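Local coordinates for E3 ubiquitin-protein ligase RNF31 (Mus musculus, PDB 5Y3T) that transfers ubiquitin to acceptor proteins as an E3 ligase, probably building linear chains, and binds HOIL-1, probably through its UBA region, at residues S51-M56 with G85-A90; E59-Q64 with E93-R98; S32-Q35 with V41-Q44. All coordinates share one frame; numbering follows the deposited sequence.

Interaction 1. Residues S51-M56 with G85-A90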
loop_
_atom_site.group_PDB
_atom_site.type_symbol
_atom_site.label_atom_id
_atom_site.label_comp_id
_atom_site.label_asym_id
_atom_site.label_seq_id
_atom_site.Cartn_x
_atom_site.Cartn_y
_atom_site.Cartn_z
ATOM N N SER B 51 7.291 -20.346 9.150
ATOM C CA SER B 51 7.406 -19.726 10.463
ATOM C C SER B 51 8.849 -19.538 10.917
ATOM O O SER B 51 9.106 -18.638 11.704
ATOM C CB SER B 51 6.633 -20.523 11.516
ATOM O OG SER B 51 7.395 -21.653 11.896
ATOM N N TYR B 52 9.784 -20.374 10.453
ATOM C CA TYR B 52 11.198 -20.211 10.839
ATOM C C TYR B 52 11.781 -19.039 10.082
ATOM O O TYR B 52 12.570 -18.279 10.641
ATOM C CB TYR B 52 12.064 -21.464 10.565
ATOM C CG TYR B 52 11.784 -22.710 11.410
ATOM C CD1 TYR B 52 11.199 -22.629 12.687
ATOM C CD2 TYR B 52 12.160 -23.985 10.940
ATOM C CE1 TYR B 52 10.966 -23.773 13.440
ATOM C CE2 TYR B 52 11.939 -25.128 11.694
ATOM C CZ TYR B 52 11.342 -25.009 12.937
ATOM O OH TYR B 52 11.112 -26.120 13.690
ATOM N N VAL B 53 11.413 -18.912 8.804
ATOM C CA VAL B 53 11.821 -17.758 7.996
ATOM C C VAL B 53 11.237 -16.456 8.537
ATOM O O VAL B 53 11.982 -15.515 8.714
ATOM C CB VAL B 53 11.454 -17.905 6.514
ATOM C CG1 VAL B 53 11.878 -16.662 5.744
ATOM C CG2 VAL B 53 12.092 -19.175 5.935
ATOM N N LEU B 54 9.946 -16.419 8.879
ATOM C CA LEU B 54 9.322 -15.173 9.413
ATOM C C LEU B 54 9.904 -14.783 10.747
ATOM O O LEU B 54 10.138 -13.593 11.011
ATOM C CB LEU B 54 7.781 -15.268 9.445
ATOM C CG LEU B 54 7.163 -15.559 8.046
ATOM C CD1 LEU B 54 5.651 -15.751 8.012
ATOM C CD2 LEU B 54 7.552 -14.471 7.063
ATOM N N GLU B 55 10.216 -15.794 11.563
ATOM C CA GLU B 55 10.914 -15.595 12.829
ATOM C C GLU B 55 12.252 -14.868 12.592
ATOM O O GLU B 55 12.591 -13.938 13.329
ATOM C CB GLU B 55 11.050 -16.961 13.525
ATOM C CG GLU B 55 11.724 -17.066 14.897
ATOM C CD GLU B 55 11.697 -18.522 15.423
ATOM O OE1 GLU B 55 12.773 -19.169 15.598
ATOM O OE2 GLU B 55 10.576 -19.041 15.623
ATOM N N MET B 56 12.970 -15.254 11.533
ATOM C CA MET B 56 14.278 -14.680 11.192
ATOM C C MET B 56 14.129 -13.258 10.689
ATOM O O MET B 56 14.919 -12.374 11.048
ATOM C CB MET B 56 14.992 -15.560 10.129
ATOM C CG MET B 56 16.310 -15.014 9.518
ATOM S SD MET B 56 17.287 -16.234 8.570
ATOM C CE MET B 56 16.007 -16.844 7.462
ATOM N N GLY B 85 9.778 -13.245 -1.272
ATOM C CA GLY B 85 10.731 -14.182 -0.671
ATOM C C GLY B 85 12.198 -13.767 -0.741
ATOM O O GLY B 85 13.084 -14.551 -0.369
ATOM N N ASN B 86 12.482 -12.543 -1.181
ATOM C CA ASN B 86 13.847 -12.031 -1.085
ATOM C C ASN B 86 14.124 -11.618 0.359
ATOM O O ASN B 86 13.618 -10.593 0.797
ATOM C CB ASN B 86 14.027 -10.849 -2.022
ATOM C CG ASN B 86 15.446 -10.326 -2.054
ATOM O OD1 ASN B 86 16.122 -10.190 -1.017
ATOM N ND2 ASN B 86 15.891 -9.975 -3.245
ATOM N N LEU B 87 14.959 -12.386 1.078
ATOM C CA LEU B 87 15.197 -12.141 2.511
ATOM C C LEU B 87 15.678 -10.728 2.834
ATOM O O LEU B 87 15.060 -10.025 3.662
ATOM C CB LEU B 87 16.160 -13.163 3.121
ATOM C CG LEU B 87 16.175 -13.237 4.646
ATOM C CD1 LEU B 87 14.761 -13.279 5.178
ATOM C CD2 LEU B 87 16.965 -14.444 5.174
ATOM N N ASP B 88 16.715 -10.282 2.146
ATOM C CA ASP B 88 17.319 -8.962 2.426
ATOM C C ASP B 88 16.346 -7.826 2.057
ATOM O O ASP B 88 16.323 -6.789 2.690
ATOM C CB ASP B 88 18.641 -8.719 1.662
ATOM C CG ASP B 88 19.907 -8.798 2.539
ATOM O OD1 ASP B 88 19.873 -8.602 3.783
ATOM O OD2 ASP B 88 20.987 -9.017 1.925
ATOM N N GLU B 89 15.557 -7.988 1.018
ATOM C CA GLU B 89 14.564 -6.938 0.754
ATOM C C GLU B 89 13.423 -6.922 1.761
ATOM O O GLU B 89 12.910 -5.861 2.096
ATOM C CB GLU B 89 14.039 -7.062 -0.640
ATOM C CG GLU B 89 15.120 -6.667 -1.618
ATOM C CD GLU B 89 14.617 -6.630 -3.025
ATOM O OE1 GLU B 89 13.411 -6.957 -3.289
ATOM O OE2 GLU B 89 15.466 -6.274 -3.856
ATOM N N ALA B 90 13.107 -8.102 2.272
ATOM C CA ALA B 90 11.986 -8.308 3.148
ATOM C C ALA B 90 12.283 -7.693 4.477
ATOM O O ALA B 90 11.403 -7.111 5.116
ATOM C CB ALA B 90 11.730 -9.804 3.293
#
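At the start of helix 87-107, L87 packs against the flank of helix 42-64 and meets M56 and V53 there. Its CD2 branch takes the closest contact, with M56 CE lying 3.5 Å from L87 CD2 and the sulfur, M56 SD, 3.9 Å from the same methyl. The two side chains cross at about a right angle. M56 leaves its helix with CG anti to the backbone N (chi1 173°) and bends only at chi3, which swings its terminal methyl back to L87. The other leucine branch turns to the buried valine, L87 CD1 standing 4.5 Å from V53 CG1 in a looser apolar contact. This junction belongs to the all-helical HOIP UBA domain pair, and Y36 of helix 27-37 touches V53, M56 and L87 alike, so three helices share one apolar patch; W80 of helix 73-82 also packs on V53. L87 is the first residue of its helix, and the turn it sits on is fixed by an N-cap: E89 N donates to N86 OD1 at 3.1 Å, with the donor well above the amide carbonyl plane (54° out of it) but the N-H pointing nearly straight at the oxygen.

Interaction 2. Residues E59-Q64 with E93-R98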
loop_
_atom_site.group_PDB
_atom_site.type_symbol
_atom_site.label_atom_id
_atom_site.label_comp_id
_atom_site.label_asym_id
_atom_site.label_seq_id
_atom_site.Cartn_x
_atom_site.Cartn_y
_atom_site.Cartn_z
ATOM N N GLU B 59 13.592 -10.898 13.810
ATOM C CA GLU B 59 14.836 -10.673 14.589
ATOM C C GLU B 59 15.829 -9.808 13.823
ATOM O O GLU B 59 16.371 -8.866 14.397
ATOM C CB GLU B 59 15.496 -11.957 15.189
ATOM C CG GLU B 59 15.791 -13.141 14.272
ATOM C CD GLU B 59 15.979 -14.464 15.040
ATOM O OE1 GLU B 59 16.523 -14.446 16.175
ATOM O OE2 GLU B 59 15.580 -15.537 14.513
ATOM N N LEU B 60 16.030 -10.073 12.540
ATOM C CA LEU B 60 16.935 -9.231 11.709
ATOM C C LEU B 60 16.393 -7.823 11.559
ATOM O O LEU B 60 17.157 -6.858 11.638
ATOM C CB LEU B 60 17.168 -9.840 10.319
ATOM C CG LEU B 60 17.777 -11.239 10.234
ATOM C CD1 LEU B 60 17.835 -11.692 8.785
ATOM C CD2 LEU B 60 19.152 -11.320 10.884
ATOM N N ALA B 61 15.077 -7.682 11.397
ATOM C CA ALA B 61 14.493 -6.346 11.463
ATOM C C ALA B 61 14.880 -5.592 12.775
ATOM O O ALA B 61 15.363 -4.441 12.738
ATOM C CB ALA B 61 12.994 -6.450 11.316
ATOM N N GLY B 62 14.669 -6.248 13.933
ATOM C CA GLY B 62 15.060 -5.693 15.237
ATOM C C GLY B 62 16.540 -5.339 15.367
ATOM O O GLY B 62 16.899 -4.341 15.974
ATOM N N GLN B 63 17.395 -6.167 14.790
ATOM C CA GLN B 63 18.817 -5.881 14.710
ATOM C C GLN B 63 19.191 -4.690 13.835
ATOM O O GLN B 63 20.082 -3.923 14.186
ATOM C CB GLN B 63 19.550 -7.115 14.219
ATOM C CG GLN B 63 19.532 -8.199 15.277
ATOM C CD GLN B 63 20.127 -9.490 14.797
ATOM O OE1 GLN B 63 20.747 -9.554 13.719
ATOM N NE2 GLN B 63 19.951 -10.541 15.596
ATOM N N GLN B 64 18.517 -4.532 12.703
ATOM C CA GLN B 64 18.900 -3.496 11.741
ATOM C C GLN B 64 18.519 -2.133 12.207
ATOM O O GLN B 64 19.269 -1.225 12.003
ATOM C CB GLN B 64 18.403 -3.819 10.323
ATOM C CG GLN B 64 19.078 -5.095 9.771
ATOM C CD GLN B 64 20.595 -4.948 9.578
ATOM O OE1 GLN B 64 21.410 -5.783 10.017
ATOM N NE2 GLN B 64 20.976 -3.866 8.942
ATOM N N GLU B 93 12.175 -3.837 3.970
ATOM C CA GLU B 93 10.787 -3.350 3.994
ATOM C C GLU B 93 10.098 -3.532 5.323
ATOM O O GLU B 93 9.221 -2.752 5.663
ATOM C CB GLU B 93 9.911 -4.010 2.885
ATOM C CG GLU B 93 10.337 -3.614 1.468
ATOM C CD GLU B 93 10.626 -2.104 1.277
ATOM O OE1 GLU B 93 9.709 -1.300 1.480
ATOM O OE2 GLU B 93 11.748 -1.710 0.900
ATOM N N CYS B 94 10.412 -4.602 6.062
ATOM C CA CYS B 94 9.793 -4.795 7.388
ATOM C C CYS B 94 10.136 -3.594 8.327
ATOM O O CYS B 94 9.263 -2.968 8.961
ATOM C CB CYS B 94 10.236 -6.128 7.946
ATOM S SG CYS B 94 9.553 -6.524 9.548
ATOM N N VAL B 95 11.417 -3.249 8.305
ATOM C CA VAL B 95 12.002 -2.087 8.979
ATOM C C VAL B 95 11.418 -0.781 8.466
ATOM O O VAL B 95 11.036 0.096 9.263
ATOM C CB VAL B 95 13.533 -2.075 8.738
ATOM C CG1 VAL B 95 14.197 -0.734 9.092
ATOM C CG2 VAL B 95 14.179 -3.230 9.493
ATOM N N ARG B 96 11.378 -0.649 7.142
ATOM C CA ARG B 96 10.869 0.564 6.505
ATOM C C ARG B 96 9.391 0.794 6.741
ATOM O O ARG B 96 8.988 1.890 7.086
ATOM C CB ARG B 96 11.180 0.542 5.008
ATOM C CG ARG B 96 12.670 0.768 4.744
ATOM C CD ARG B 96 13.039 0.319 3.356
ATOM N NE ARG B 96 14.434 0.538 3.079
ATOM C CZ ARG B 96 15.012 0.481 1.879
ATOM N NH1 ARG B 96 14.330 0.219 0.782
ATOM N NH2 ARG B 96 16.302 0.730 1.783
ATOM N N ALA B 97 8.582 -0.231 6.562
ATOM C CA ALA B 97 7.152 -0.148 6.904
ATOM C C ALA B 97 6.914 0.347 8.329
ATOM O O ALA B 97 6.103 1.234 8.519
ATOM C CB ALA B 97 6.413 -1.472 6.681
ATOM N N ARG B 98 7.642 -0.191 9.303
ATOM C CA ARG B 98 7.444 0.208 10.682
ATOM C C ARG B 98 7.966 1.611 10.975
ATOM O O ARG B 98 7.323 2.341 11.705
ATOM C CB ARG B 98 8.138 -0.771 11.601
ATOM C CG ARG B 98 7.987 -0.425 13.072
ATOM C CD ARG B 98 6.635 -0.858 13.666
ATOM N NE ARG B 98 7.035 -1.133 15.014
ATOM C CZ ARG B 98 7.009 -2.287 15.663
ATOM N NH1 ARG B 98 6.375 -3.375 15.240
ATOM N NH2 ARG B 98 7.555 -2.285 16.850
#
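A61 on helix 42-64 faces C94 and V95 on helix 87-107, in a helix-helix crossing buried within the UBA domain pair. The short segments 59-64 and 93-98 cross at -62°, their axes 9.2 Å apart at closest approach, and the CA atoms of A61 and V95 come to 5.5 Å. The single methyl of the alanine points at the opposite helix and meets two side chains: A61 CB lies 3.9 Å from C94 SG and 3.9 Å from V95 CG2. C94 reaches the methyl because its sulfur extends anti to the backbone N (chi1 -179°). V95 is turned so that CG1 takes the position anti to N, leaving CG2 anti to the carbonyl carbon and directed at the other backbone; this methyl sits 3.7 Å from A61 O, pressing on the helix itself as well as on the methyl. One turn further along, Q64 contributes only the root of its side chain, with Q64 CB 4.3 Å from V95 CG2, while its amide leads away. F71, from the loop that follows helix 42-64, packs on both A61 and C94 and makes a cation-pi contact with R98. Away from the crossing, R96 NH1 donates to E93 OE2 at 3.2 Å in a salt bridge, the carboxylate oxygen lying 26° out of the guanidinium plane.

Interaction 3. Residues S32-Q35 with V41-Q44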
loop_
_atom_site.group_PDB
_atom_site.type_symbol
_atom_site.label_atom_id
_atom_site.label_comp_id
_atom_site.label_asym_id
_atom_site.label_seq_id
_atom_site.Cartn_x
_atom_site.Cartn_y
_atom_site.Cartn_z
ATOM N N SER B 32 6.643 -16.950 -3.375
ATOM C CA SER B 32 7.665 -16.607 -2.392
ATOM C C SER B 32 8.416 -17.833 -1.913
ATOM O O SER B 32 9.660 -17.796 -1.785
ATOM C CB SER B 32 7.047 -15.888 -1.188
ATOM O OG SER B 32 6.538 -14.611 -1.583
ATOM N N ALA B 33 7.659 -18.918 -1.706
ATOM C CA ALA B 33 8.225 -20.209 -1.384
ATOM C C ALA B 33 9.128 -20.748 -2.485
ATOM O O ALA B 33 10.263 -21.160 -2.197
ATOM C CB ALA B 33 7.141 -21.183 -1.087
ATOM N N LEU B 34 8.621 -20.733 -3.722
ATOM C CA LEU B 34 9.362 -21.158 -4.910
ATOM C C LEU B 34 10.676 -20.394 -5.046
ATOM O O LEU B 34 11.724 -20.998 -5.222
ATOM C CB LEU B 34 8.530 -21.003 -6.186
ATOM C CG LEU B 34 7.279 -21.919 -6.349
ATOM C CD1 LEU B 34 6.447 -21.639 -7.609
ATOM C CD2 LEU B 34 7.689 -23.375 -6.331
ATOM N N GLN B 35 10.625 -19.079 -4.936
ATOM C CA GLN B 35 11.834 -18.241 -5.092
ATOM C C GLN B 35 12.890 -18.470 -4.010
ATOM O O GLN B 35 14.068 -18.545 -4.336
ATOM C CB GLN B 35 11.475 -16.766 -5.017
ATOM C CG GLN B 35 10.594 -16.303 -6.133
ATOM C CD GLN B 35 11.373 -16.248 -7.389
ATOM O OE1 GLN B 35 11.347 -17.183 -8.164
ATOM N NE2 GLN B 35 12.095 -15.160 -7.591
ATOM N N VAL B 41 7.324 -28.716 -4.017
ATOM C CA VAL B 41 6.128 -28.948 -3.223
ATOM C C VAL B 41 5.914 -27.710 -2.330
ATOM O O VAL B 41 6.127 -27.731 -1.092
ATOM C CB VAL B 41 6.301 -30.207 -2.319
ATOM C CG1 VAL B 41 6.208 -31.482 -3.147
ATOM C CG2 VAL B 41 7.636 -30.196 -1.543
ATOM N N PRO B 42 5.488 -26.607 -2.933
ATOM C CA PRO B 42 5.360 -25.357 -2.151
ATOM C C PRO B 42 4.418 -25.408 -0.952
ATOM O O PRO B 42 4.684 -24.765 0.049
ATOM C CB PRO B 42 4.842 -24.343 -3.188
ATOM C CG PRO B 42 4.303 -25.172 -4.317
ATOM C CD PRO B 42 5.140 -26.417 -4.348
ATOM N N LEU B 43 3.315 -26.140 -1.050
ATOM C CA LEU B 43 2.392 -26.242 0.085
ATOM C C LEU B 43 3.058 -26.834 1.289
ATOM O O LEU B 43 2.935 -26.298 2.390
ATOM C CB LEU B 43 1.152 -27.057 -0.272
ATOM C CG LEU B 43 0.262 -26.403 -1.348
ATOM C CD1 LEU B 43 -0.872 -27.342 -1.716
ATOM C CD2 LEU B 43 -0.272 -25.049 -0.869
ATOM N N GLN B 44 3.798 -27.917 1.075
ATOM C CA GLN B 44 4.527 -28.563 2.170
ATOM C C GLN B 44 5.499 -27.605 2.806
ATOM O O GLN B 44 5.471 -27.441 4.015
ATOM C CB GLN B 44 5.255 -29.828 1.712
ATOM C CG GLN B 44 4.334 -31.041 1.599
ATOM C CD GLN B 44 5.086 -32.276 1.153
ATOM O OE1 GLN B 44 6.117 -32.621 1.733
ATOM N NE2 GLN B 44 4.599 -32.927 0.097
#
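A33 and P42 bring the backbones of segments 32-35 and 41-44 together, their CA atoms 5.9 Å apart, where a short connection joins helix 27-37 to helix 42-64. Segment 32-35 is helical throughout. In segment 41-44 the chain is not yet helical at V41 (phi -131°), which occupies the N-cap position, and turns helical from P42 onward. A proline fits well in the first turn of a helix, because the N-H it lacks would have no carbonyl of a preceding turn to bond. No hydrogen bond joins the two segments; the contact is made by side chains alone. The pyrrolidine ring of P42 is directed at helix 27-37 and meets two residues with different ring atoms. Its CB faces the methyl of the alanine, A33 CB to P42 CB measuring 4.4 Å. The ring atom further out serves the leucine instead, with L34 CD2 4.3 Å from P42 CG. L34 does not start out pointing at the proline; its CG stands anti to the carbonyl carbon (chi1 -67°), and only the end of the chain approaches the ring. M16 of helix 2-22 touches both L34 and P42, extending the apolar cluster to a third helix of the UBA domain pair. At the end of helix 27-37, S37 OG is hydrogen-bonded to A33 O, and V41 N to T39 OG1, so local polar bonds serve the backbone around the turn. With only aliphatic carbon on either side, the pairing depends on burial and shape, without the directional constraint that hydrogen bonds or charges would impose.

In the fold
From the N terminus, helix 2-22 leads to helix 27-37, and interaction 3 is the first to close, a short loop that folds the start of helix 42-64 back on helix 27-37. Further along helix 42-64 come the first segments of interactions 1 and 2. The chain then passes through helix 73-82 and returns as helix 87-107, whose first turn completes interaction 1 and whose next turns complete interaction 2. These two contacts cross along the sequence and join the same pair of helices at points about 11 Å apart between centres. Interaction 3 precedes both; it meets interaction 1 where G85 N packs on S32 OG, but lies about 12 Å from interaction 2 at the nearest atoms.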